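Local coordinates for single-stranded DNA-binding protein (Enterobacter phage Enc34, PDB 5ODK) that binds single-stranded DNA through an OB fold and probably serves the replication of the phage genome, at residues E127-E130 and E134-E137; V12-L17 and V25-C30; E4-A9 and V16-G21; M55-H60 and I92-V97; W152-K157 and R161-L166. All coordinates share one frame; numbering follows the deposited sequence.

Interaction 1: residues E127-E130 and E134-E137; sequences EELE and EIAE
With CG1 beside its backbone N and anti to the carbonyl carbon (chi1 -74°), I135 sets that atom against CB of L129 at 3.7 Å, while the like torsion of L129 (chi1 -60°), extended beyond CG, carries the leucine's methyl end toward E134. The isoleucine chain then runs on in extended form, so that its CD1 reaches the loop backbone, 3.9 Å from the carbonyl O of E130. A branched aliphatic residue suits the spot because it can fill this corner and also touch V121 and L35. The loop that follows strand 120-122 thus packs on helix 132-138, the helix it leads into, and the two share one small apolar seam. E134, one residue earlier on the helix, crosses the L129 side chain at a slant, with OE1 4.1 Å from CD2 of that leucine. Its polar partner here is a water, which donates to OE1 of E134 at 2.6 Å and accepts from the backbone N of E130 at 2.8 Å. A glutamate is long enough to reach this bridge from an exposed helical position. The E130 carboxylate forms a salt bridge with R118, which also pairs with E128.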
# COMPACT_ATOMS: atom_id res chain seq x y z
N GLU A 127 -11.04 15.11 -2.74
CA GLU A 127 -11.22 15.97 -1.54
C GLU A 127 -10.86 15.18 -0.29
O GLU A 127 -11.31 14.04 -0.12
CB GLU A 127 -12.68 16.44 -1.39
CG GLU A 127 -13.16 17.22 -2.61
CD GLU A 127 -14.66 17.43 -2.65
OE1 GLU A 127 -15.39 16.56 -2.19
OE2 GLU A 127 -15.09 18.41 -3.24
N GLU A 128 -10.08 15.82 0.59
CA GLU A 128 -9.74 15.21 1.87
C GLU A 128 -11.00 15.04 2.73
O GLU A 128 -11.76 15.97 2.93
CB GLU A 128 -8.70 16.02 2.62
CG GLU A 128 -8.41 15.51 4.04
CD GLU A 128 -7.66 14.16 4.08
OE1 GLU A 128 -6.62 14.03 3.42
OE2 GLU A 128 -8.05 13.18 4.79
N LEU A 129 -11.16 13.83 3.25
CA LEU A 129 -12.17 13.53 4.21
C LEU A 129 -11.64 13.68 5.61
O LEU A 129 -10.46 13.52 5.87
CB LEU A 129 -12.73 12.14 3.99
CG LEU A 129 -13.37 11.93 2.62
CD1 LEU A 129 -13.80 10.48 2.48
CD2 LEU A 129 -14.54 12.87 2.41
N GLU A 130 -12.55 13.97 6.54
CA GLU A 130 -12.17 14.16 7.94
C GLU A 130 -12.98 13.28 8.88
O GLU A 130 -12.44 12.77 9.85
CB GLU A 130 -12.38 15.61 8.35
CG GLU A 130 -11.58 16.61 7.57
CD GLU A 130 -10.07 16.48 7.74
OE1 GLU A 130 -9.60 15.78 8.68
OE2 GLU A 130 -9.35 17.10 6.94
N GLU A 134 -17.51 8.98 7.76
CA GLU A 134 -17.49 9.22 6.30
C GLU A 134 -16.34 8.47 5.64
O GLU A 134 -16.51 7.88 4.57
CB GLU A 134 -17.44 10.70 5.95
CG GLU A 134 -18.66 11.54 6.29
CD GLU A 134 -18.44 13.02 6.02
OE1 GLU A 134 -17.50 13.33 5.21
OE2 GLU A 134 -19.24 13.86 6.57
N ILE A 135 -15.18 8.48 6.28
CA ILE A 135 -14.02 7.74 5.76
C ILE A 135 -14.35 6.26 5.64
O ILE A 135 -14.06 5.63 4.62
CB ILE A 135 -12.81 8.01 6.65
CG1 ILE A 135 -12.29 9.43 6.40
CG2 ILE A 135 -11.70 6.99 6.46
CD1 ILE A 135 -11.28 9.91 7.40
N ALA A 136 -14.95 5.70 6.67
CA ALA A 136 -15.28 4.28 6.65
C ALA A 136 -16.31 3.95 5.56
O ALA A 136 -16.26 2.89 4.95
CB ALA A 136 -15.73 3.79 8.01
N GLU A 137 -17.31 4.83 5.38
CA GLU A 137 -18.31 4.62 4.34
C GLU A 137 -17.74 4.75 2.93
O GLU A 137 -18.14 4.01 2.01
CB GLU A 137 -19.42 5.68 4.44
CG GLU A 137 -20.43 5.50 5.51
CD GLU A 137 -21.60 6.46 5.39
OE1 GLU A 137 -21.53 7.49 4.66
OE2 GLU A 137 -22.59 6.17 6.06
O HOH W 1 -15.33 14.43 6.13

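Interaction 2: residues V12-L17 and V25-C30; sequences VKNGVL and VSNVRC
N14 and N27 meet through their side-chain amides, ND2 of N27 donating to OD1 of N14 at 2.9 Å in a nearly straight bond (171° at the hydrogen). CG of N14 lies beside its backbone N (chi1 -71°), which puts the amide toward N27. The acceptor lies in the amide plane of N27, and the two amide planes are turned 74° against each other. Asparagine fits both places: its short amide can give and take at once. ND2 of N14 goes on to the carbonyl O of T59, and OD1 of N27 accepts from R172, so each amide is held by both of its ends.

The close-packed part lies beside this pair. There the backbone N of S26 donates to the carbonyl O of N14 at 2.9 Å, and the serine CB comes within 3.6 Å of the same oxygen. G15 pairs with V25 as an antiparallel non-hydrogen-bonded pair, with CA atoms 4.8 Å apart. The valine packs on L53 and M55. The looser side is the turn itself, where exposed K13 does not touch V25-C30; this lysine belongs to a magnesium site seen in a crystal structure of the protein, although no metal is bound to this chain.

V12 to G15 form a type II beta turn that closes the hairpin of strands 8-12 and 15-18, and strand 15-18 then pairs with 23-26 in the next hairpin. Just beyond, N27 and V28 both face V145 in a G1 beta bulge, where the chain turns a corner between strands, as in the strongly coiled sheet of an OB fold.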
# COMPACT_ATOMS: atom_id res chain seq x y z
N VAL A 12 4.96 5.00 -14.68
CA VAL A 12 4.69 3.78 -15.48
C VAL A 12 3.20 3.49 -15.47
O VAL A 12 2.46 4.15 -14.73
CB VAL A 12 5.47 2.56 -14.95
CG1 VAL A 12 6.96 2.82 -15.01
CG2 VAL A 12 5.05 2.20 -13.53
N LYS A 13 2.74 2.48 -16.21
CA LYS A 13 1.32 2.09 -16.16
C LYS A 13 0.96 1.85 -14.69
O LYS A 13 1.60 1.09 -13.98
CB LYS A 13 1.03 0.84 -16.99
CG LYS A 13 -0.43 0.40 -16.93
CD LYS A 13 -0.73 -0.74 -17.86
CE LYS A 13 -2.22 -1.04 -17.84
NZ LYS A 13 -2.62 -1.84 -19.02
N ASN A 14 -0.09 2.53 -14.23
CA ASN A 14 -0.61 2.28 -12.89
C ASN A 14 0.37 2.51 -11.75
O ASN A 14 0.17 1.95 -10.68
CB ASN A 14 -1.24 0.89 -12.79
CG ASN A 14 -2.54 0.77 -13.55
OD1 ASN A 14 -3.33 1.73 -13.58
ND2 ASN A 14 -2.79 -0.39 -14.12
N GLY A 15 1.35 3.39 -11.91
CA GLY A 15 2.24 3.69 -10.83
C GLY A 15 3.17 4.84 -11.03
O GLY A 15 3.43 5.25 -12.16
N VAL A 16 3.71 5.33 -9.92
CA VAL A 16 4.70 6.41 -9.95
C VAL A 16 5.75 6.16 -8.87
O VAL A 16 5.41 5.81 -7.74
CB VAL A 16 4.09 7.80 -9.72
CG1 VAL A 16 5.16 8.88 -9.93
CG2 VAL A 16 2.88 8.06 -10.60
N LEU A 17 7.02 6.32 -9.23
CA LEU A 17 8.11 6.41 -8.27
C LEU A 17 8.46 7.86 -8.14
O LEU A 17 8.62 8.57 -9.15
CB LEU A 17 9.32 5.61 -8.75
CG LEU A 17 10.54 5.74 -7.87
CD1 LEU A 17 10.34 5.07 -6.50
CD2 LEU A 17 11.72 5.12 -8.56
N VAL A 25 0.81 3.34 -6.10
CA VAL A 25 0.19 2.20 -6.76
C VAL A 25 -1.22 2.61 -7.11
O VAL A 25 -2.00 2.99 -6.23
CB VAL A 25 0.26 0.90 -5.98
CG1 VAL A 25 1.71 0.43 -5.87
CG2 VAL A 25 -0.45 0.94 -4.65
N SER A 26 -1.53 2.60 -8.40
CA SER A 26 -2.80 3.13 -8.88
C SER A 26 -3.74 2.03 -9.29
O SER A 26 -3.30 1.01 -9.86
CB SER A 26 -2.59 4.10 -10.03
OG SER A 26 -1.69 5.13 -9.65
N ASN A 27 -5.03 2.22 -9.02
CA ASN A 27 -6.06 1.30 -9.50
C ASN A 27 -5.85 -0.12 -8.97
O ASN A 27 -5.62 -1.08 -9.72
CB ASN A 27 -6.13 1.38 -11.02
CG ASN A 27 -6.32 2.80 -11.49
OD1 ASN A 27 -7.27 3.48 -11.03
ND2 ASN A 27 -5.41 3.29 -12.35
N VAL A 28 -5.96 -0.20 -7.66
CA VAL A 28 -5.83 -1.46 -6.91
C VAL A 28 -7.08 -1.63 -6.06
O VAL A 28 -7.75 -0.63 -5.74
CB VAL A 28 -4.55 -1.49 -6.06
CG1 VAL A 28 -3.34 -1.39 -6.97
CG2 VAL A 28 -4.55 -0.38 -5.01
N ARG A 29 -7.41 -2.86 -5.70
CA ARG A 29 -8.61 -3.08 -4.91
C ARG A 29 -8.24 -3.14 -3.45
O ARG A 29 -7.29 -3.78 -3.06
CB ARG A 29 -9.32 -4.37 -5.37
CG ARG A 29 -10.79 -4.46 -5.04
CD ARG A 29 -11.45 -5.60 -5.79
NE ARG A 29 -12.86 -5.64 -5.47
CZ ARG A 29 -13.66 -6.63 -5.78
NH1 ARG A 29 -13.21 -7.68 -6.45
NH2 ARG A 29 -14.92 -6.57 -5.40
N CYS A 30 -8.99 -2.45 -2.61
CA CYS A 30 -8.62 -2.49 -1.22
C CYS A 30 -9.37 -3.54 -0.42
O CYS A 30 -10.46 -4.00 -0.78
CB CYS A 30 -8.74 -1.15 -0.54
SG CYS A 30 -10.35 -0.73 -0.00

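Interaction 3: residues E4-A9 and V16-G21; sequences EKLVPA and VLYKSG
L6 lies over the ring of Y18 in a CH-pi contact, its CD1 3.8 Å from the ring centroid and only 9° off the normal. The contact sits at the open end of the antiparallel hairpin of strands 8-12 and 15-18, where the N-terminal segment enters strand 8-12. CB of L6 also touches the ring, 3.5 Å from CD1 of Y18. V16 packs on the opposite face of the ring through CG1, offset toward the rim, so the tyrosine is sandwiched between two aliphatic side chains. A broad flat ring suits this place because both of its faces are used.

Next to the ring, P8 and Y18 form a non-hydrogen-bonded pair with CA atoms 4.2 Å apart. Proline, which has no N-H, costs nothing there, since the bonds fall on its neighbours: K19 N donates to the carbonyl O of V7 at 2.8 Å, and A9 N donates to the carbonyl O of L17 at 2.7 Å. These two bonds flank the P8-Y18 pair and set its register.

Farther out, the K19 chain keeps CG beside its backbone N (chi1 -71°) and then runs extended across V7, bringing CD within 3.7 Å of CG1 of V7. Its aliphatic length thus covers a valine at the surface, while small A9 lies against the start of the same chain. Y18 to G21 make a type I turn that places S20, whose OG is bonded to H22 and shares a water with the N-terminal segment: that water accepts from the backbone N of V7 at 2.9 Å.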
# COMPACT_ATOMS: atom_id res chain seq x y z
N GLU A 4 0.67 17.27 -3.43
CA GLU A 4 1.18 18.53 -3.96
C GLU A 4 2.68 18.65 -3.71
O GLU A 4 3.35 19.39 -4.39
CB GLU A 4 0.40 19.74 -3.39
CG GLU A 4 0.83 20.20 -2.01
CD GLU A 4 -0.04 21.31 -1.45
OE1 GLU A 4 -0.32 22.27 -2.19
OE2 GLU A 4 -0.42 21.23 -0.26
N LYS A 5 3.21 17.87 -2.76
CA LYS A 5 4.62 17.96 -2.34
C LYS A 5 5.54 16.98 -3.06
O LYS A 5 6.76 17.20 -3.16
CB LYS A 5 4.72 17.73 -0.83
CG LYS A 5 3.91 18.75 -0.04
CD LYS A 5 3.96 18.52 1.45
CE LYS A 5 3.20 19.62 2.17
NZ LYS A 5 3.66 19.73 3.57
N LEU A 6 4.98 15.90 -3.56
CA LEU A 6 5.80 14.84 -4.16
C LEU A 6 6.34 15.23 -5.51
O LEU A 6 5.68 15.88 -6.31
CB LEU A 6 4.96 13.60 -4.33
CG LEU A 6 4.49 12.93 -3.07
CD1 LEU A 6 3.49 11.85 -3.44
CD2 LEU A 6 5.67 12.37 -2.30
N VAL A 7 7.54 14.75 -5.80
CA VAL A 7 8.24 15.11 -7.02
C VAL A 7 8.46 13.81 -7.80
O VAL A 7 9.22 12.95 -7.36
CB VAL A 7 9.62 15.75 -6.72
CG1 VAL A 7 10.35 16.09 -8.03
CG2 VAL A 7 9.47 16.99 -5.87
N PRO A 8 7.77 13.64 -8.94
CA PRO A 8 7.93 12.38 -9.68
C PRO A 8 9.34 12.11 -10.18
O PRO A 8 10.00 13.05 -10.66
CB PRO A 8 6.94 12.51 -10.85
CG PRO A 8 5.96 13.54 -10.40
CD PRO A 8 6.72 14.49 -9.52
N ALA A 9 9.76 10.85 -10.08
CA ALA A 9 10.99 10.39 -10.71
C ALA A 9 10.69 9.56 -11.99
O ALA A 9 11.34 9.76 -13.01
CB ALA A 9 11.81 9.59 -9.72
N VAL A 16 3.71 5.33 -9.92
CA VAL A 16 4.70 6.41 -9.95
C VAL A 16 5.75 6.16 -8.87
O VAL A 16 5.41 5.81 -7.74
CB VAL A 16 4.09 7.80 -9.72
CG1 VAL A 16 5.16 8.88 -9.93
CG2 VAL A 16 2.88 8.06 -10.60
N LEU A 17 7.02 6.32 -9.23
CA LEU A 17 8.11 6.41 -8.27
C LEU A 17 8.46 7.86 -8.14
O LEU A 17 8.62 8.57 -9.15
CB LEU A 17 9.32 5.61 -8.75
CG LEU A 17 10.54 5.74 -7.87
CD1 LEU A 17 10.34 5.07 -6.50
CD2 LEU A 17 11.72 5.12 -8.56
N TYR A 18 8.58 8.33 -6.90
CA TYR A 18 8.93 9.70 -6.59
C TYR A 18 10.41 9.80 -6.20
O TYR A 18 11.02 8.82 -5.73
CB TYR A 18 7.99 10.27 -5.49
CG TYR A 18 6.57 10.28 -5.97
CD1 TYR A 18 6.09 11.34 -6.73
CD2 TYR A 18 5.72 9.20 -5.72
CE1 TYR A 18 4.79 11.35 -7.19
CE2 TYR A 18 4.43 9.19 -6.23
CZ TYR A 18 3.96 10.29 -6.96
OH TYR A 18 2.67 10.27 -7.46
N LYS A 19 10.96 10.99 -6.33
CA LYS A 19 12.36 11.22 -6.02
C LYS A 19 12.72 10.90 -4.58
O LYS A 19 13.84 10.52 -4.28
CB LYS A 19 12.79 12.64 -6.36
CG LYS A 19 12.85 12.86 -7.86
CD LYS A 19 13.55 14.15 -8.21
CE LYS A 19 13.39 14.43 -9.69
NZ LYS A 19 14.22 15.59 -10.12
N SER A 20 11.75 11.09 -3.68
CA SER A 20 11.87 10.84 -2.27
C SER A 20 11.66 9.36 -1.88
O SER A 20 11.70 9.01 -0.70
CB SER A 20 10.80 11.70 -1.59
OG SER A 20 9.53 11.43 -2.19
N GLY A 21 11.43 8.49 -2.86
CA GLY A 21 11.25 7.06 -2.62
C GLY A 21 9.82 6.62 -2.42
O GLY A 21 9.54 5.43 -2.33
O HOH W 2 9.21 13.68 -3.73

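Interaction 4: residues M55-H60 and I92-V97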
# COMPACT_ATOMS: atom_id res chain seq x y z
N MET A 55 -3.32 -5.84 -5.97
CA MET A 55 -2.83 -5.20 -7.17
C MET A 55 -2.82 -6.23 -8.32
O MET A 55 -2.03 -7.17 -8.30
CB MET A 55 -1.44 -4.65 -6.88
CG MET A 55 -0.84 -3.90 -8.02
SD MET A 55 0.60 -2.95 -7.49
CE MET A 55 1.83 -4.22 -7.38
N PRO A 56 -3.70 -6.07 -9.34
CA PRO A 56 -3.74 -7.06 -10.43
C PRO A 56 -2.41 -7.22 -11.14
O PRO A 56 -1.82 -6.25 -11.63
CB PRO A 56 -4.82 -6.52 -11.35
CG PRO A 56 -5.75 -5.79 -10.42
CD PRO A 56 -4.85 -5.14 -9.41
N LYS A 57 -1.92 -8.45 -11.17
CA LYS A 57 -0.60 -8.71 -11.75
C LYS A 57 -0.50 -8.30 -13.21
O LYS A 57 0.52 -7.76 -13.63
CB LYS A 57 -0.25 -10.19 -11.64
CG LYS A 57 -0.06 -10.70 -10.22
CD LYS A 57 0.31 -12.16 -10.22
CE LYS A 57 0.67 -12.70 -8.85
NZ LYS A 57 0.92 -14.16 -8.93
N ASP A 58 -1.56 -8.55 -13.98
CA ASP A 58 -1.51 -8.37 -15.43
C ASP A 58 -1.43 -6.93 -15.85
O ASP A 58 -0.99 -6.67 -16.93
CB ASP A 58 -2.65 -9.12 -16.14
CG ASP A 58 -4.05 -8.62 -15.82
OD1 ASP A 58 -4.28 -7.84 -14.88
OD2 ASP A 58 -4.97 -9.06 -16.56
N THR A 59 -1.81 -5.99 -14.98
CA THR A 59 -1.76 -4.55 -15.29
C THR A 59 -0.81 -3.74 -14.40
O THR A 59 -0.76 -2.50 -14.49
CB THR A 59 -3.17 -3.95 -15.18
OG1 THR A 59 -3.66 -4.26 -13.87
CG2 THR A 59 -4.06 -4.53 -16.25
N HIS A 60 -0.03 -4.43 -13.58
CA HIS A 60 0.87 -3.75 -12.65
C HIS A 60 2.28 -4.33 -12.64
O HIS A 60 2.99 -4.14 -11.66
CB HIS A 60 0.32 -3.73 -11.22
CG HIS A 60 -0.95 -2.94 -11.07
ND1 HIS A 60 -2.18 -3.42 -11.47
CD2 HIS A 60 -1.17 -1.72 -10.53
CE1 HIS A 60 -3.12 -2.52 -11.18
NE2 HIS A 60 -2.53 -1.48 -10.61
N ILE A 92 4.89 -7.09 0.53
CA ILE A 92 4.23 -7.50 -0.72
C ILE A 92 4.36 -9.01 -0.82
O ILE A 92 5.44 -9.56 -0.63
CB ILE A 92 4.78 -6.78 -1.94
CG1 ILE A 92 4.02 -7.18 -3.22
CG2 ILE A 92 6.29 -6.95 -2.11
CD1 ILE A 92 4.27 -6.26 -4.41
N LYS A 93 3.25 -9.67 -1.11
CA LYS A 93 3.15 -11.11 -1.18
C LYS A 93 2.40 -11.54 -2.44
O LYS A 93 1.73 -10.73 -3.10
CB LYS A 93 2.47 -11.68 0.10
CG LYS A 93 3.36 -11.52 1.33
CD LYS A 93 2.84 -12.06 2.66
CE LYS A 93 3.97 -12.04 3.69
NZ LYS A 93 3.49 -12.52 4.99
N ASP A 94 2.56 -12.81 -2.81
CA ASP A 94 1.97 -13.35 -4.03
C ASP A 94 0.59 -13.94 -3.73
O ASP A 94 0.48 -14.96 -3.03
CB ASP A 94 2.93 -14.41 -4.59
CG ASP A 94 2.48 -14.98 -5.91
OD1 ASP A 94 1.30 -14.87 -6.29
OD2 ASP A 94 3.32 -15.62 -6.55
N GLY A 95 -0.46 -13.29 -4.23
CA GLY A 95 -1.80 -13.77 -4.01
C GLY A 95 -2.12 -15.16 -4.51
O GLY A 95 -3.02 -15.81 -4.01
N ASP A 96 -1.41 -15.61 -5.53
CA ASP A 96 -1.60 -16.95 -6.07
C ASP A 96 -0.88 -18.04 -5.29
O ASP A 96 -1.17 -19.21 -5.50
CB ASP A 96 -1.20 -16.99 -7.54
CG ASP A 96 -2.08 -16.10 -8.40
OD1 ASP A 96 -3.32 -16.26 -8.29
OD2 ASP A 96 -1.57 -15.27 -9.18
N VAL A 97 -0.01 -17.68 -4.34
CA VAL A 97 0.67 -18.68 -3.47
C VAL A 97 0.33 -18.59 -1.96
O VAL A 97 0.16 -19.62 -1.29
CB VAL A 97 2.23 -18.57 -3.70
CG1 VAL A 97 3.01 -19.49 -2.80
CG2 VAL A 97 2.57 -18.83 -5.16
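K57 reaches across to the acidic pair D94 and D96, and its chain can be followed atom by atom. CB points toward segment 92-97, and CG lies beside the backbone N (chi1 -66°); from there every torsion is extended, which gives the lysine its full length. CD passes 3.8 Å from OD2 of D96. CE lies between the two acids, 3.4 Å from OD1 of D94 and equally far from OD2 of D96. The terminal NZ makes salt bridges to both, at 2.8 Å to OD1 of D94 and 2.7 Å to OD2 of D96. It meets the first oxygen from above the carboxylate plane, and the second on the anti side, 19° out of the carboxylate plane. The D94 side chain crosses the lysine at about a right angle, whereas that of D96 comes from the opposite direction.

OD1 of D94 is doubly used: D96 N donates to it as well, from the opposite face of the carboxylate to the lysine, which makes an Asx turn and ties the two acids together. Aspartate is short enough to close that turn. OD1 of D96 accepts from the backbone of G107, and W109 adds a cation-pi contact to K57. Deeper in, M55 and I92 approach through their methyl ends, CE to CD1 4.4 Å, beside helix 61-76 in the apolar interior.

Strands 49-56 and 92-94 both flank strand 108-115, so the lysine spans the strand between them. One cation shared by two carboxylates should offset much of their mutual repulsion and probably keeps both ionised.

Interaction 5: residues W152-K157 and R161-L166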
# COMPACT_ATOMS: atom_id res chain seq x y z
N TRP A 152 9.98 0.89 4.60
CA TRP A 152 10.90 1.11 5.71
C TRP A 152 11.34 -0.25 6.25
O TRP A 152 10.66 -1.24 6.07
CB TRP A 152 10.29 1.99 6.81
CG TRP A 152 9.09 1.49 7.49
CD1 TRP A 152 7.79 1.58 7.05
CD2 TRP A 152 9.04 0.91 8.79
NE1 TRP A 152 6.94 1.06 7.97
CE2 TRP A 152 7.66 0.67 9.08
CE3 TRP A 152 10.00 0.61 9.77
CZ2 TRP A 152 7.23 0.12 10.28
CZ3 TRP A 152 9.56 0.07 11.00
CH2 TRP A 152 8.18 -0.18 11.23
N SER A 153 12.50 -0.24 6.90
CA SER A 153 13.09 -1.46 7.38
C SER A 153 12.96 -1.57 8.89
O SER A 153 13.06 -0.58 9.62
CB SER A 153 14.56 -1.55 6.95
OG SER A 153 15.26 -0.40 7.36
N GLN A 154 12.76 -2.80 9.35
CA GLN A 154 12.59 -3.08 10.77
C GLN A 154 13.42 -4.27 11.20
O GLN A 154 13.43 -5.28 10.52
CB GLN A 154 11.12 -3.27 11.07
CG GLN A 154 10.78 -3.37 12.55
CD GLN A 154 9.29 -3.46 12.75
OE1 GLN A 154 8.63 -4.24 12.06
NE2 GLN A 154 8.77 -2.68 13.70
N GLU A 155 14.09 -4.13 12.33
CA GLU A 155 14.87 -5.20 12.90
C GLU A 155 14.71 -5.14 14.41
O GLU A 155 15.14 -4.18 15.06
CB GLU A 155 16.33 -5.00 12.52
CG GLU A 155 17.31 -6.02 13.08
CD GLU A 155 18.75 -5.69 12.81
OE1 GLU A 155 19.07 -4.51 12.54
OE2 GLU A 155 19.58 -6.61 12.87
N ASN A 156 14.01 -6.13 14.96
CA ASN A 156 13.79 -6.22 16.40
C ASN A 156 13.62 -7.67 16.80
O ASN A 156 13.79 -8.57 15.98
CB ASN A 156 12.63 -5.31 16.83
CG ASN A 156 11.28 -5.70 16.22
OD1 ASN A 156 11.04 -6.86 15.91
ND2 ASN A 156 10.42 -4.71 16.00
N LYS A 157 13.28 -7.91 18.05
CA LYS A 157 13.17 -9.28 18.53
C LYS A 157 12.08 -10.10 17.82
O LYS A 157 12.09 -11.31 17.88
CB LYS A 157 12.96 -9.29 20.05
CG LYS A 157 11.65 -8.74 20.54
CD LYS A 157 11.68 -8.66 22.06
CE LYS A 157 10.32 -8.28 22.61
NZ LYS A 157 10.41 -8.00 24.07
N ARG A 161 12.15 -7.23 8.83
CA ARG A 161 11.05 -7.02 7.88
C ARG A 161 11.34 -5.82 7.00
O ARG A 161 12.06 -4.88 7.42
CB ARG A 161 9.70 -6.78 8.61
CG ARG A 161 9.16 -7.94 9.44
CD ARG A 161 7.82 -7.58 10.11
NE ARG A 161 7.06 -8.74 10.66
CZ ARG A 161 7.22 -9.28 11.88
NH1 ARG A 161 8.09 -8.82 12.76
NH2 ARG A 161 6.48 -10.33 12.23
N ILE A 162 10.73 -5.82 5.81
CA ILE A 162 10.56 -4.58 5.07
C ILE A 162 9.05 -4.32 5.05
O ILE A 162 8.27 -5.10 4.52
CB ILE A 162 11.10 -4.61 3.63
CG1 ILE A 162 12.61 -5.01 3.61
CG2 ILE A 162 10.90 -3.26 2.96
CD1 ILE A 162 13.54 -4.07 4.33
N ASN A 163 8.67 -3.21 5.67
CA ASN A 163 7.29 -2.80 5.84
C ASN A 163 7.00 -1.66 4.88
O ASN A 163 7.91 -1.09 4.26
CB ASN A 163 7.09 -2.32 7.28
CG ASN A 163 7.29 -3.39 8.29
OD1 ASN A 163 6.92 -4.53 8.07
ND2 ASN A 163 7.98 -3.03 9.38
N ALA A 164 5.73 -1.26 4.80
CA ALA A 164 5.32 -0.12 3.98
C ALA A 164 4.50 0.87 4.83
O ALA A 164 3.50 0.49 5.45
CB ALA A 164 4.49 -0.56 2.79
N ASN A 165 4.96 2.11 4.86
CA ASN A 165 4.16 3.20 5.41
C ASN A 165 3.03 3.51 4.46
O ASN A 165 3.21 3.59 3.25
CB ASN A 165 5.00 4.47 5.59
CG ASN A 165 5.85 4.45 6.83
OD1 ASN A 165 5.36 4.06 7.88
ND2 ASN A 165 7.12 4.86 6.70
N LEU A 166 1.85 3.73 5.04
CA LEU A 166 0.64 4.13 4.33
C LEU A 166 0.49 5.62 4.43
O LEU A 166 0.25 6.13 5.53
CB LEU A 166 -0.56 3.43 4.93
CG LEU A 166 -1.90 3.75 4.28
CD1 LEU A 166 -1.91 3.38 2.82
CD2 LEU A 166 -3.02 3.05 5.03
O HOH W 3 4.15 0.84 8.56
O HOH W 4 9.98 -6.92 13.40
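W152 and N163 face each other as a hydrogen-bonded pair, and the backbone bonds come first. W152 N donates to the carbonyl O of N163 at 2.9 Å, and N163 N returns the bond to the carbonyl O of W152. Q154 and R161 form a second such pair, with two bonds of the same kind, while S153 and I162 make the non-hydrogen-bonded pair between them. The strand axes approach to 4.7 Å and run 137° apart, a marked twist.

The aromatic contacts lie on the face that carries W152, Q154, R161 and N163. The W152 side chain takes the crowded position between backbone N and carbonyl carbon (chi1 62°), which swings the indole across the neighbouring strand. CB of N163 then sits over the five-membered ring, 3.7 Å from its centroid, and ND2 lies over the same face toward the six-membered ring. N165 brings ND2 to 3.4 Å from CD1 of W152, its amide only 15° from the ring plane.

Among the polar side chains, ND2 of N163 donates to OE1 of Q154 at 3.0 Å, reaching it from above the carbonyl plane. Asparagine suits position 163 because it offers a CH2 to the indole face and an N-H to Q154. NE1 of W152 gives its hydrogen to a water that donates to the carbonyl O of A164. A second water joins OD1 of N156 to NH1 of R161.

On the other face, CB of S153 touches CD1 of I162 at 3.8 Å, near T74 of helix 61-76. The whole is a long, twisted antiparallel beta hairpin of strands 144-156 and 159-173 that forms part of the curled OB-fold sheet.

Overall arrangement
Along the chain, interaction 3 comes first and interaction 2 next, V12-L17 overlapping V16-G21 so that the two share V16 and L17 of strand 15-18; interactions 4, 1 and 5 involve later parts of the chain. Interactions 2, 3, 4 and 5 all reach one curled, mixed sheet. Interactions 2 and 4, with centres about 12 Å apart, touch directly, H60 NE2 probably bonding to S26 O. Interaction 5 is about 21 Å between centres from each of interactions 2, 3 and 4. Interactions 1 and 4 are about 27 Å apart between centres, on opposite sides of the chain's centre. Four contacts thus join strands or strand ends of the OB-fold sheet, while interaction 1 packs a loop on helix 132-138 beside it.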